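Local coordinates for betaine aldehyde dehydrogenase (Staphylococcus aureus subsp. aureus COL, PDB 4QTO), which catalyses the NAD-dependent oxidation of betaine aldehyde to glycine betaine as a member of the aldehyde dehydrogenase family, at residues V337-G343 / F395-V400; G305-Q311 / F416-V420; I287-D291 / K453-V457. One frame throughout, in Å; residues are numbered along the deposited sequence. Where two conformers were deposited one is given.

Interaction 1: V337-G343 / F395-V400; sequences VKKIKLG and FFEPTV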
ATOM      1  N   VAL A 337      19.241 -37.206  20.604  1.00 15.01           N
ATOM      2  CA  VAL A 337      19.008 -37.897  19.336  1.00 15.54           C
ATOM      3  C   VAL A 337      18.871 -39.401  19.572  1.00 17.44           C
ATOM      4  O   VAL A 337      18.043 -40.058  18.936  1.00 18.84           O
ATOM      5  CB  VAL A 337      20.080 -37.562  18.285  1.00 15.49           C
ATOM      6  CG1 VAL A 337      20.007 -38.492  17.083  1.00 16.93           C
ATOM      7  CG2 VAL A 337      19.912 -36.121  17.840  1.00 15.47           C
ATOM      8  N   LYS A 338      19.640 -39.923  20.524  1.00 17.24           N
ATOM      9  CA  LYS A 338      19.571 -41.357  20.863  1.00 20.10           C
ATOM     10  C   LYS A 338      18.212 -41.798  21.398  1.00 20.38           C
ATOM     11  O   LYS A 338      17.884 -42.996  21.343  1.00 22.09           O
ATOM     12  CB  LYS A 338      20.633 -41.716  21.911  1.00 22.19           C
ATOM     13  CG  LYS A 338      22.059 -41.642  21.393  1.00 22.83           C
ATOM     14  CD  LYS A 338      23.042 -41.874  22.527  1.00 26.25           C
ATOM     15  CE  LYS A 338      24.472 -41.861  22.022  1.00 27.45           C
ATOM     16  NZ  LYS A 338      25.424 -42.030  23.153  1.00 30.58           N
ATOM     17  N   LYS A 339      17.425 -40.865  21.920  1.00 19.70           N
ATOM     18  CA  LYS A 339      16.135 -41.153  22.518  1.00 19.42           C
ATOM     19  C   LYS A 339      14.945 -40.952  21.575  1.00 19.57           C
ATOM     20  O   LYS A 339      13.829 -41.243  21.959  1.00 20.27           O
ATOM     21  CB  LYS A 339      15.916 -40.263  23.735  1.00 21.92           C
ATOM     22  CG  LYS A 339      16.989 -40.364  24.827  1.00 25.94           C
ATOM     23  CD  LYS A 339      16.631 -39.434  25.972  1.00 30.83           C
ATOM     24  CE  LYS A 339      17.776 -39.237  26.949  1.00 35.50           C
ATOM     25  NZ  LYS A 339      18.232 -40.516  27.529  1.00 37.72           N
ATOM     26  N   ILE A 340      15.170 -40.413  20.374  1.00 17.52           N
ATOM     27  CA  ILE A 340      14.084 -40.156  19.438  1.00 15.96           C
ATOM     28  C   ILE A 340      13.347 -41.446  19.104  1.00 15.85           C
ATOM     29  O   ILE A 340      13.975 -42.451  18.765  1.00 16.62           O
ATOM     30  CB  ILE A 340      14.586 -39.471  18.146  1.00 15.35           C
ATOM     31  CG1 ILE A 340      15.119 -38.052  18.467  1.00 15.33           C
ATOM     32  CG2 ILE A 340      13.488 -39.400  17.103  1.00 15.08           C
ATOM     33  CD1 ILE A 340      15.693 -37.323  17.277  1.00 14.17           C
ATOM     34  N   LYS A 341      12.022 -41.414  19.229  1.00 16.38           N
ATOM     35  CA  LYS A 341      11.195 -42.581  19.005  1.00 17.99           C
ATOM     36  C   LYS A 341      10.744 -42.725  17.552  1.00 18.17           C
ATOM     37  O   LYS A 341       9.956 -41.907  17.059  1.00 17.29           O
ATOM     38  CB  LYS A 341       9.975 -42.520  19.932  1.00 20.26           C
ATOM     39  CG  LYS A 341      10.318 -42.638  21.415  1.00 23.69           C
ATOM     40  CD  LYS A 341       9.049 -42.764  22.269  1.00 30.25           C
ATOM     41  CE  LYS A 341       9.330 -43.312  23.661  1.00 38.04           C
ATOM     42  NZ  LYS A 341      10.296 -42.476  24.409  1.00 45.09           N
ATOM     43  N   LEU A 342      11.237 -43.756  16.881  1.00 17.28           N
ATOM     44  CA  LEU A 342      10.856 -44.060  15.499  1.00 17.88           C
ATOM     45  C   LEU A 342       9.700 -45.034  15.460  1.00 17.35           C
ATOM     46  O   LEU A 342       9.619 -45.951  16.280  1.00 18.33           O
ATOM     47  CB  LEU A 342      12.039 -44.662  14.722  1.00 18.53           C
ATOM     48  CG  LEU A 342      12.978 -43.672  13.995  1.00 23.35           C
ATOM     49  CD1 LEU A 342      13.430 -42.509  14.844  1.00 21.85           C
ATOM     50  CD2 LEU A 342      14.177 -44.439  13.424  1.00 24.90           C
ATOM     51  N   GLY A 343       8.826 -44.866  14.476  1.00 16.29           N
ATOM     52  CA  GLY A 343       7.720 -45.791  14.326  1.00 17.44           C
ATOM     53  C   GLY A 343       6.665 -45.349  13.325  1.00 17.39           C
ATOM     54  O   GLY A 343       6.896 -44.492  12.491  1.00 16.76           O
ATOM     55  N   PHE A 395      12.872 -46.630   7.085  1.00 17.51           N
ATOM     56  CA  PHE A 395      13.449 -45.869   8.174  1.00 16.43           C
ATOM     57  C   PHE A 395      14.944 -45.600   8.018  1.00 16.53           C
ATOM     58  O   PHE A 395      15.700 -46.377   7.401  1.00 17.10           O
ATOM     59  CB  PHE A 395      13.157 -46.542   9.513  1.00 16.50           C
ATOM     60  CG  PHE A 395      11.723 -46.480   9.907  1.00 16.48           C
ATOM     61  CD1 PHE A 395      11.248 -45.376  10.605  1.00 15.37           C
ATOM     62  CD2 PHE A 395      10.848 -47.472   9.542  1.00 17.24           C
ATOM     63  CE1 PHE A 395       9.911 -45.290  10.953  1.00 16.49           C
ATOM     64  CE2 PHE A 395       9.518 -47.384   9.877  1.00 17.61           C
ATOM     65  CZ  PHE A 395       9.055 -46.298  10.603  1.00 16.88           C
ATOM     66  N   PHE A 396      15.339 -44.454   8.561  1.00 15.81           N
ATOM     67  CA  PHE A 396      16.736 -44.061   8.599  1.00 16.43           C
ATOM     68  C   PHE A 396      16.928 -43.360   9.949  1.00 16.02           C
ATOM     69  O   PHE A 396      16.107 -42.533  10.330  1.00 15.18           O
ATOM     70  CB  PHE A 396      17.135 -43.180   7.431  1.00 17.20           C
ATOM     71  CG  PHE A 396      18.627 -43.049   7.291  1.00 17.61           C
ATOM     72  CD1 PHE A 396      19.341 -44.004   6.585  1.00 19.40           C
ATOM     73  CD2 PHE A 396      19.292 -42.019   7.876  1.00 17.39           C
ATOM     74  CE1 PHE A 396      20.719 -43.928   6.486  1.00 19.86           C
ATOM     75  CE2 PHE A 396      20.667 -41.926   7.767  1.00 18.26           C
ATOM     76  CZ  PHE A 396      21.374 -42.872   7.086  1.00 19.09           C
ATOM     77  N   GLU A 397      17.983 -43.738  10.669  1.00 16.41           N
ATOM     78  CA  GLU A 397      18.179 -43.206  12.000  1.00 16.55           C
ATOM     79  C   GLU A 397      18.459 -41.706  12.012  1.00 15.56           C
ATOM     80  O   GLU A 397      19.143 -41.202  11.128  1.00 14.98           O
ATOM     81  CB  GLU A 397      19.342 -43.889  12.678  1.00 18.48           C
ATOM     82  CG  GLU A 397      19.098 -45.351  13.028  1.00 20.77           C
ATOM     83  CD  GLU A 397      20.362 -46.052  13.541  1.00 24.80           C
ATOM     84  OE1 GLU A 397      21.516 -45.566  13.332  1.00 22.77           O
ATOM     85  OE2 GLU A 397      20.190 -47.159  14.096  1.00 25.73           O
ATOM     86  N   PRO A 398      17.956 -40.999  13.039  1.00 16.05           N
ATOM     87  CA  PRO A 398      18.314 -39.579  13.145  1.00 15.17           C
ATOM     88  C   PRO A 398      19.810 -39.508  13.377  1.00 15.04           C
ATOM     89  O   PRO A 398      20.384 -40.275  14.189  1.00 15.57           O
ATOM     90  CB  PRO A 398      17.485 -39.063  14.312  1.00 16.06           C
ATOM     91  CG  PRO A 398      17.101 -40.281  15.076  1.00 16.83           C
ATOM     92  CD  PRO A 398      17.008 -41.415  14.076  1.00 16.62           C
ATOM     93  N   THR A 399      20.444 -38.580  12.670  1.00 13.96           N
ATOM     94  CA  THR A 399      21.890 -38.551  12.574  1.00 14.01           C
ATOM     95  C   THR A 399      22.483 -37.186  12.866  1.00 13.47           C
ATOM     96  O   THR A 399      21.905 -36.153  12.477  1.00 12.23           O
ATOM     97  CB  THR A 399      22.245 -38.946  11.119  1.00 14.23           C
ATOM     98  OG1 THR A 399      21.665 -40.228  10.808  1.00 15.20           O
ATOM     99  CG2 THR A 399      23.729 -38.982  10.861  1.00 14.86           C
ATOM    100  N   VAL A 400      23.625 -37.167  13.560  1.00 12.76           N
ATOM    101  CA  VAL A 400      24.366 -35.929  13.821  1.00 13.25           C
ATOM    102  C   VAL A 400      25.788 -36.135  13.263  1.00 13.77           C
ATOM    103  O   VAL A 400      26.457 -37.130  13.577  1.00 14.62           O
ATOM    104  CB  VAL A 400      24.493 -35.595  15.317  1.00 12.88           C
ATOM    105  CG1 VAL A 400      25.277 -34.296  15.509  1.00 13.03           C
ATOM    106  CG2 VAL A 400      23.116 -35.499  15.963  1.00 12.98           C
TER

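Interaction 2: G305-Q311 / F416-V420; sequences GYFHAGQ and FGPVV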
ATOM      1  N   GLY A 305      16.005 -30.274  12.987  1.00 11.09           N
ATOM      2  CA  GLY A 305      16.611 -31.333  12.233  1.00 10.58           C
ATOM      3  C   GLY A 305      15.725 -32.495  11.839  1.00 10.59           C
ATOM      4  O   GLY A 305      15.920 -33.084  10.784  1.00 11.52           O
ATOM      5  N   TYR A 306      14.723 -32.802  12.673  1.00 10.20           N
ATOM      6  CA  TYR A 306      14.046 -34.111  12.594  1.00 10.79           C
ATOM      7  C   TYR A 306      12.536 -34.170  12.404  1.00 11.59           C
ATOM      8  O   TYR A 306      11.988 -35.263  12.235  1.00 11.60           O
ATOM      9  CB  TYR A 306      14.504 -34.980  13.786  1.00 11.42           C
ATOM     10  CG  TYR A 306      16.017 -34.995  13.925  1.00 11.64           C
ATOM     11  CD1 TYR A 306      16.824 -35.621  12.970  1.00 12.30           C
ATOM     12  CD2 TYR A 306      16.637 -34.429  15.034  1.00 11.61           C
ATOM     13  CE1 TYR A 306      18.195 -35.621  13.083  1.00 12.48           C
ATOM     14  CE2 TYR A 306      18.030 -34.434  15.160  1.00 12.98           C
ATOM     15  CZ  TYR A 306      18.795 -35.020  14.183  1.00 12.94           C
ATOM     16  OH  TYR A 306      20.182 -35.007  14.316  1.00 12.41           O
ATOM     17  N   PHE A 307      11.845 -33.044  12.462  1.00 11.49           N
ATOM     18  CA  PHE A 307      10.442 -33.087  12.057  1.00 12.51           C
ATOM     19  C   PHE A 307      10.385 -33.613  10.615  1.00 11.74           C
ATOM     20  O   PHE A 307      11.229 -33.280   9.780  1.00 10.84           O
ATOM     21  CB  PHE A 307       9.751 -31.730  12.219  1.00 13.21           C
ATOM     22  CG  PHE A 307       9.117 -31.540  13.557  1.00 15.41           C
ATOM     23  CD1 PHE A 307       7.992 -32.310  13.919  1.00 18.64           C
ATOM     24  CD2 PHE A 307       9.571 -30.614  14.441  1.00 17.68           C
ATOM     25  CE1 PHE A 307       7.395 -32.160  15.146  1.00 18.65           C
ATOM     26  CE2 PHE A 307       8.963 -30.446  15.681  1.00 18.71           C
ATOM     27  CZ  PHE A 307       7.886 -31.227  16.032  1.00 18.62           C
ATOM     28  N   HIS A 308       9.392 -34.483  10.354  1.00 11.72           N
ATOM     29  CA  HIS A 308       9.199 -35.178   9.064  1.00 12.33           C
ATOM     30  C   HIS A 308      10.482 -35.834   8.591  1.00 12.14           C
ATOM     31  O   HIS A 308      10.819 -35.842   7.389  1.00 12.04           O
ATOM     32  CB  HIS A 308       8.678 -34.257   7.959  1.00 12.13           C
ATOM     33  CG  HIS A 308       7.947 -34.961   6.853  1.00 12.35           C
ATOM     34  ND1 HIS A 308       7.904 -36.331   6.715  1.00 13.80           N
ATOM     35  CD2 HIS A 308       7.279 -34.465   5.788  1.00 12.35           C
ATOM     36  CE1 HIS A 308       7.205 -36.644   5.642  1.00 13.42           C
ATOM     37  NE2 HIS A 308       6.802 -35.525   5.067  1.00 13.44           N
ATOM     38  N   ALA A 309      11.242 -36.393   9.539  1.00 12.11           N
ATOM     39  CA  ALA A 309      12.533 -37.026   9.230  1.00 12.45           C
ATOM     40  C   ALA A 309      13.475 -36.109   8.441  1.00 12.42           C
ATOM     41  O   ALA A 309      14.259 -36.570   7.613  1.00 12.75           O
ATOM     42  CB  ALA A 309      12.323 -38.373   8.532  1.00 13.72           C
ATOM     43  N   GLY A 310      13.393 -34.820   8.721  1.00 11.97           N
ATOM     44  CA  GLY A 310      14.241 -33.820   8.060  1.00 13.18           C
ATOM     45  C   GLY A 310      13.900 -33.544   6.609  1.00 13.55           C
ATOM     46  O   GLY A 310      14.637 -32.845   5.915  1.00 13.34           O
ATOM     47  N   GLN A 311      12.729 -34.009   6.157  1.00 13.12           N
ATOM     48  CA  GLN A 311      12.343 -33.859   4.743  1.00 13.64           C
ATOM     49  C   GLN A 311      11.565 -32.582   4.528  1.00 15.21           C
ATOM     50  O   GLN A 311      10.430 -32.591   4.091  1.00 17.53           O
ATOM     51  CB  GLN A 311      11.534 -35.081   4.331  1.00 13.36           C
ATOM     52  CG  GLN A 311      12.320 -36.401   4.401  1.00 13.44           C
ATOM     53  CD  GLN A 311      11.466 -37.621   4.142  1.00 13.31           C
ATOM     54  OE1 GLN A 311      11.780 -38.436   3.270  1.00 14.34           O
ATOM     55  NE2 GLN A 311      10.365 -37.755   4.885  1.00 12.48           N
ATOM     56  N   PHE A 416      18.206 -33.523   2.743  1.00 16.26           N
ATOM     57  CA  PHE A 416      16.754 -33.667   2.880  1.00 16.58           C
ATOM     58  C   PHE A 416      16.384 -34.962   3.600  1.00 15.41           C
ATOM     59  O   PHE A 416      15.458 -35.697   3.218  1.00 16.63           O
ATOM     60  CB  PHE A 416      16.136 -33.644   1.499  1.00 17.44           C
ATOM     61  CG  PHE A 416      14.816 -32.990   1.421  1.00 21.24           C
ATOM     62  CD1 PHE A 416      14.731 -31.613   1.494  1.00 23.37           C
ATOM     63  CD2 PHE A 416      13.669 -33.728   1.186  1.00 22.51           C
ATOM     64  CE1 PHE A 416      13.507 -30.981   1.360  1.00 25.80           C
ATOM     65  CE2 PHE A 416      12.444 -33.093   1.042  1.00 23.65           C
ATOM     66  CZ  PHE A 416      12.368 -31.729   1.141  1.00 22.94           C
ATOM     67  N   GLY A 417      17.111 -35.264   4.664  1.00 14.34           N
ATOM     68  CA  GLY A 417      16.871 -36.433   5.466  1.00 14.59           C
ATOM     69  C   GLY A 417      17.064 -36.092   6.931  1.00 14.10           C
ATOM     70  O   GLY A 417      17.336 -34.927   7.267  1.00 13.58           O
ATOM     71  N   PRO A 418      17.036 -37.116   7.812  1.00 13.89           N
ATOM     72  CA  PRO A 418      17.094 -36.849   9.257  1.00 13.30           C
ATOM     73  C   PRO A 418      18.532 -36.733   9.693  1.00 13.12           C
ATOM     74  O   PRO A 418      19.062 -37.589  10.414  1.00 12.77           O
ATOM     75  CB  PRO A 418      16.389 -38.050   9.854  1.00 14.28           C
ATOM     76  CG  PRO A 418      16.643 -39.146   8.880  1.00 14.77           C
ATOM     77  CD  PRO A 418      16.696 -38.522   7.517  1.00 14.55           C
ATOM     78  N   VAL A 419      19.167 -35.683   9.206  1.00 13.19           N
ATOM     79  CA  VAL A 419      20.605 -35.493   9.372  1.00 13.13           C
ATOM     80  C   VAL A 419      20.900 -34.022   9.571  1.00 12.66           C
ATOM     81  O   VAL A 419      20.383 -33.176   8.816  1.00 12.44           O
ATOM     82  CB  VAL A 419      21.330 -35.900   8.068  1.00 14.94           C
ATOM     83  CG1 VAL A 419      22.834 -35.700   8.165  1.00 15.62           C
ATOM     84  CG2 VAL A 419      21.004 -37.336   7.659  1.00 15.74           C
ATOM     85  N   VAL A 420      21.733 -33.730  10.554  1.00 12.21           N
ATOM     86  CA  VAL A 420      22.249 -32.375  10.775  1.00 12.88           C
ATOM     87  C   VAL A 420      23.765 -32.425  10.846  1.00 13.05           C
ATOM     88  O   VAL A 420      24.344 -33.443  11.217  1.00 12.95           O
ATOM     89  CB  VAL A 420      21.717 -31.720  12.071  1.00 12.84           C
ATOM     90  CG1 VAL A 420      20.190 -31.745  12.092  1.00 13.63           C
ATOM     91  CG2 VAL A 420      22.249 -32.388  13.325  1.00 13.05           C
TER
HETATM   92  O   HOH W   1      17.745 -31.990   8.960  1.00 12.79           O
HETATM   93  O   HOH W   2      17.106 -32.325   6.456  1.00 12.48           O

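Interaction 3: I287-D291 / K453-V457; sequences IIFDD and KAQRV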
ATOM      1  N   ILE A 287      21.641 -20.963  14.018  1.00  8.52           N
ATOM      2  CA  ILE A 287      22.767 -20.315  14.659  1.00  9.28           C
ATOM      3  C   ILE A 287      22.508 -20.173  16.166  1.00  9.22           C
ATOM      4  O   ILE A 287      21.566 -19.491  16.578  1.00  9.94           O
ATOM      5  CB  ILE A 287      22.988 -18.920  14.045  1.00  9.76           C
ATOM      6  CG1 ILE A 287      23.238 -19.036  12.539  1.00 10.96           C
ATOM      7  CG2 ILE A 287      24.126 -18.195  14.719  1.00 11.00           C
ATOM      8  CD1 ILE A 287      23.233 -17.717  11.809  1.00 11.87           C
ATOM      9  N   ILE A 288      23.377 -20.779  16.957  1.00  9.13           N
ATOM     10  CA  ILE A 288      23.216 -20.816  18.409  1.00  9.28           C
ATOM     11  C   ILE A 288      24.387 -20.140  19.103  1.00  9.27           C
ATOM     12  O   ILE A 288      25.526 -20.614  19.051  1.00  9.74           O
ATOM     13  CB  ILE A 288      23.065 -22.269  18.856  1.00  9.90           C
ATOM     14  CG1 ILE A 288      21.912 -22.973  18.110  1.00 11.00           C
ATOM     15  CG2 ILE A 288      22.903 -22.352  20.367  1.00 10.04           C
ATOM     16  CD1 ILE A 288      21.885 -24.460  18.334  1.00 11.19           C
ATOM     17  N   PHE A 289      24.116 -19.005  19.724  1.00  9.25           N
ATOM     18  CA  PHE A 289      25.130 -18.265  20.479  1.00  9.79           C
ATOM     19  C   PHE A 289      25.287 -18.787  21.890  1.00 10.81           C
ATOM     20  O   PHE A 289      24.388 -19.458  22.428  1.00 11.11           O
ATOM     21  CB  PHE A 289      24.770 -16.791  20.516  1.00 10.13           C
ATOM     22  CG  PHE A 289      25.057 -16.066  19.230  1.00 10.61           C
ATOM     23  CD1 PHE A 289      26.316 -15.526  19.013  1.00 10.98           C
ATOM     24  CD2 PHE A 289      24.110 -15.951  18.240  1.00 10.35           C
ATOM     25  CE1 PHE A 289      26.614 -14.875  17.838  1.00 11.19           C
ATOM     26  CE2 PHE A 289      24.392 -15.284  17.056  1.00 10.90           C
ATOM     27  CZ  PHE A 289      25.665 -14.738  16.857  1.00 10.59           C
ATOM     28  N   ASP A 290      26.418 -18.446  22.525  1.00 11.78           N
ATOM     29  CA  ASP A 290      26.679 -18.906  23.889  1.00 13.42           C
ATOM     30  C   ASP A 290      25.745 -18.286  24.925  1.00 13.48           C
ATOM     31  O   ASP A 290      25.698 -18.759  26.049  1.00 14.88           O
ATOM     32  CB  ASP A 290      28.173 -18.873  24.261  1.00 15.22           C
ATOM     33  CG  ASP A 290      28.768 -17.518  24.362  1.00 19.36           C
ATOM     34  OD1 ASP A 290      28.027 -16.518  24.544  1.00 18.66           O
ATOM     35  OD2 ASP A 290      30.038 -17.455  24.305  1.00 19.83           O
ATOM     36  N   ASP A 291      24.974 -17.264  24.531  1.00 11.70           N
ATOM     37  CA  ASP A 291      23.984 -16.674  25.391  1.00 12.27           C
ATOM     38  C   ASP A 291      22.539 -17.007  25.009  1.00 12.09           C
ATOM     39  O   ASP A 291      21.604 -16.332  25.445  1.00 12.66           O
ATOM     40  CB  ASP A 291      24.185 -15.165  25.550  1.00 13.60           C
ATOM     41  CG  ASP A 291      24.047 -14.400  24.255  1.00 15.07           C
ATOM     42  OD1 ASP A 291      23.862 -15.020  23.189  1.00 13.82           O
ATOM     43  OD2 ASP A 291      24.122 -13.137  24.316  1.00 17.55           O
ATOM     44  N   LYS A 453      21.486  -8.388  19.415  1.00 11.41           N
ATOM     45  CA  LYS A 453      22.444  -9.167  18.620  1.00 12.26           C
ATOM     46  C   LYS A 453      21.719 -10.043  17.596  1.00 11.40           C
ATOM     47  O   LYS A 453      22.113 -10.132  16.434  1.00 10.66           O
ATOM     48  CB  LYS A 453      23.337 -10.033  19.529  1.00 12.90           C
ATOM     49  CG  LYS A 453      24.322 -10.902  18.743  1.00 14.47           C
ATOM     50  CD  LYS A 453      25.386 -11.514  19.652  1.00 15.37           C
ATOM     51  CE  LYS A 453      24.784 -12.545  20.586  1.00 17.36           C
ATOM     52  NZ  LYS A 453      25.773 -12.953  21.635  1.00 20.35           N
ATOM     53  N   ALA A 454      20.666 -10.723  18.044  1.00 10.12           N
ATOM     54  CA  ALA A 454      19.901 -11.576  17.139  1.00 10.53           C
ATOM     55  C   ALA A 454      19.369 -10.778  15.957  1.00 10.92           C
ATOM     56  O   ALA A 454      19.402 -11.264  14.799  1.00 10.41           O
ATOM     57  CB  ALA A 454      18.772 -12.257  17.858  1.00 10.48           C
ATOM     58  N   GLN A 455      18.883  -9.568  16.225  0.50 11.66           N
ATOM     59  CA  GLN A 455      18.373  -8.683  15.165  0.50 12.37           C
ATOM     60  C   GLN A 455      19.510  -8.268  14.200  0.50 12.63           C
ATOM     61  O   GLN A 455      19.315  -8.239  12.990  0.50 12.18           O
ATOM     62  CB  GLN A 455      17.664  -7.474  15.785  0.50 14.03           C
ATOM     63  CG  GLN A 455      16.337  -7.883  16.441  0.50 14.96           C
ATOM     64  CD  GLN A 455      15.642  -6.816  17.236  0.50 18.77           C
ATOM     65  OE1 GLN A 455      14.426  -6.643  17.082  0.50 20.94           O
ATOM     66  NE2 GLN A 455      16.381  -6.111  18.116  0.50 19.21           N
ATOM     67  N   ARG A 456      20.705  -7.971  14.723  1.00 12.38           N
ATOM     68  CA  ARG A 456      21.838  -7.628  13.859  1.00 13.83           C
ATOM     69  C   ARG A 456      22.175  -8.773  12.919  1.00 13.88           C
ATOM     70  O   ARG A 456      22.424  -8.586  11.716  1.00 13.50           O
ATOM     71  CB  ARG A 456      23.134  -7.323  14.621  1.00 15.31           C
ATOM     72  CG  ARG A 456      23.183  -6.019  15.347  1.00 16.52           C
ATOM     73  CD  ARG A 456      24.640  -5.710  15.721  1.00 16.51           C
ATOM     74  NE  ARG A 456      25.232  -6.701  16.647  1.00 15.23           N
ATOM     75  CZ  ARG A 456      25.101  -6.683  17.970  1.00 15.56           C
ATOM     76  NH1 ARG A 456      24.365  -5.772  18.609  1.00 15.81           N
ATOM     77  NH2 ARG A 456      25.735  -7.580  18.709  1.00 15.08           N
ATOM     78  N   VAL A 457      22.217  -9.971  13.476  1.00 11.29           N
ATOM     79  CA  VAL A 457      22.518 -11.145  12.670  1.00 11.26           C
ATOM     80  C   VAL A 457      21.402 -11.356  11.634  1.00 10.73           C
ATOM     81  O   VAL A 457      21.663 -11.573  10.438  1.00 10.91           O
ATOM     82  CB  VAL A 457      22.726 -12.382  13.552  1.00 11.92           C
ATOM     83  CG1 VAL A 457      22.831 -13.646  12.732  1.00 13.09           C
ATOM     84  CG2 VAL A 457      23.957 -12.182  14.422  1.00 12.84           C
TER
HETATM   85  O   HOH W   3      27.380 -14.890  22.688  1.00 27.27           O
HETATM   86  O   HOH W   4      25.528 -10.704  23.334  1.00 34.06           O

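Interaction 1: V337-G343 / F395-V400
T399 OG1 makes two hydrogen bonds: it donates to E397 O at 2.7 Å, coming from above the plane of that carbonyl, and is also bonded to G382 N. This ties the chain together around P398, whose ring is the main apolar target for the segment 337-343. V337, the last residue of helix 323-337, has CG1 anti to its own N (chi1 168°), which lays that methyl 3.8 Å from P398 CB; the other methyl, CG2, meets V400 CG2, also at 3.8 Å. From here the chain reverses in a type I turn closed by I340 N on V337 O at 3.2 Å, and I340 also runs past the proline in the opposite sense to it, its CD1 3.9 Å from P398 CB. L342 comes head-on, CD1 to P398 CD at 3.8 Å, while its CG stands 4.2 Å from F395 CD1. At the far end G343 O lies in the plane of the F395 ring, at its edge, 3.4 Å from CZ. No hydrogen bond joins the two segments. Mostly apolar packing joins the turn leaving the helix to the lead-in to strand 399-402, at one side of the alpha/beta catalytic domain of an aldehyde dehydrogenase.

Interaction 2: G305-Q311 / F416-V420
After helix 294-306 the chain coils through three residues of positive phi, H308, A309 and G310, and this left-handed turn sets A309 O only 2.8 Å from P418 N, which has no hydrogen to give, and G310 CA 3.4 Å from G417 O in a C-H...O contact (156° at the hydrogen). A water 2.6 Å from G310 O and 2.7 Å from G417 O bridges the two carbonyls. Among the side chains, Y306 turns the edge of its ring to P418 O, 3.4 Å from CE1, while its hydroxyl, partnered by T399 O, touches V420 CG2. The other valine methyl, CG1, sits 3.6 Å from G305 CA, where the helix offers no side chain. F416 lays one face of its ring over the backbone of Q311, with Q311 C offset toward the rim. The Q311 chain is extended beyond CG (chi2 174°), and its NE2 donates to H308 O at 3.2 Å, on the opposite face of that carbonyl from Q311 N, and its OE1 takes the N-H of I356. So the FGP of this family's E-x-FGP motif, P418 centring an inverse gamma turn, packs against the loop that runs into C313, the mercaptoethanol-modified active-site cysteine.

Interaction 3: I287-D291 / K453-V457
The charged part of the contact is D291 against K453: NZ lies 3.2 Å from both D291 OD1 and D291 OD2, a forked salt bridge whose two hydrogen bonds are each weak. Water reinforces it. One molecule accepts from K453 NZ at 2.8 Å and donates to D291 OD2, and a second, 2.7 Å from K453 NZ, donates to D290 OD1, so that the neighbouring aspartate is reached through solvent. D291 OD1 has a further partner in S448 OG, which should help keep the carboxylate turned toward the lysine. A CH-pi contact belongs to the same lysine. Its chain bends at chi3 (68°), and CE passes over one face of F289, 3.9 Å from the ring centroid and 18° off the normal; the methylene is thus packed while the ammonium goes on to the carboxylate. Purely apolar contacts lie deeper, with F289 CZ 3.9 Å from V457 CG2, and I287 CD1 meeting V457 CG1 tip to tip at 4.2 Å. Helix 451-460 thereby packs on the end of strand 285-288, which runs between strands 318-322 and 443-447; helix 428-436 presses on I287 and V457 as well, and F425 makes an edge-to-face contact with F289.

Interactions 1 and 2 form one continuous patch, their centres about 10 Å apart. T399 connects them: its O is 2.8 Å from Y306 OH and its N 2.8 Å from P418 O, both probable hydrogen bonds, the second where strand 399-402 runs beside the start of 419-425. V337 CG2 also packs on Y306 CE2 at 3.7 Å. Interaction 3 belongs to the same sheet but touches neither; its centre is about 23 Å from that of interaction 2 and 28 Å from that of interaction 1. Interaction 2 borders the active site, with the F416 side chain about 4 Å from the bound PEG fragment, whereas the F396 side chain of interaction 1 stays about 13 Å away.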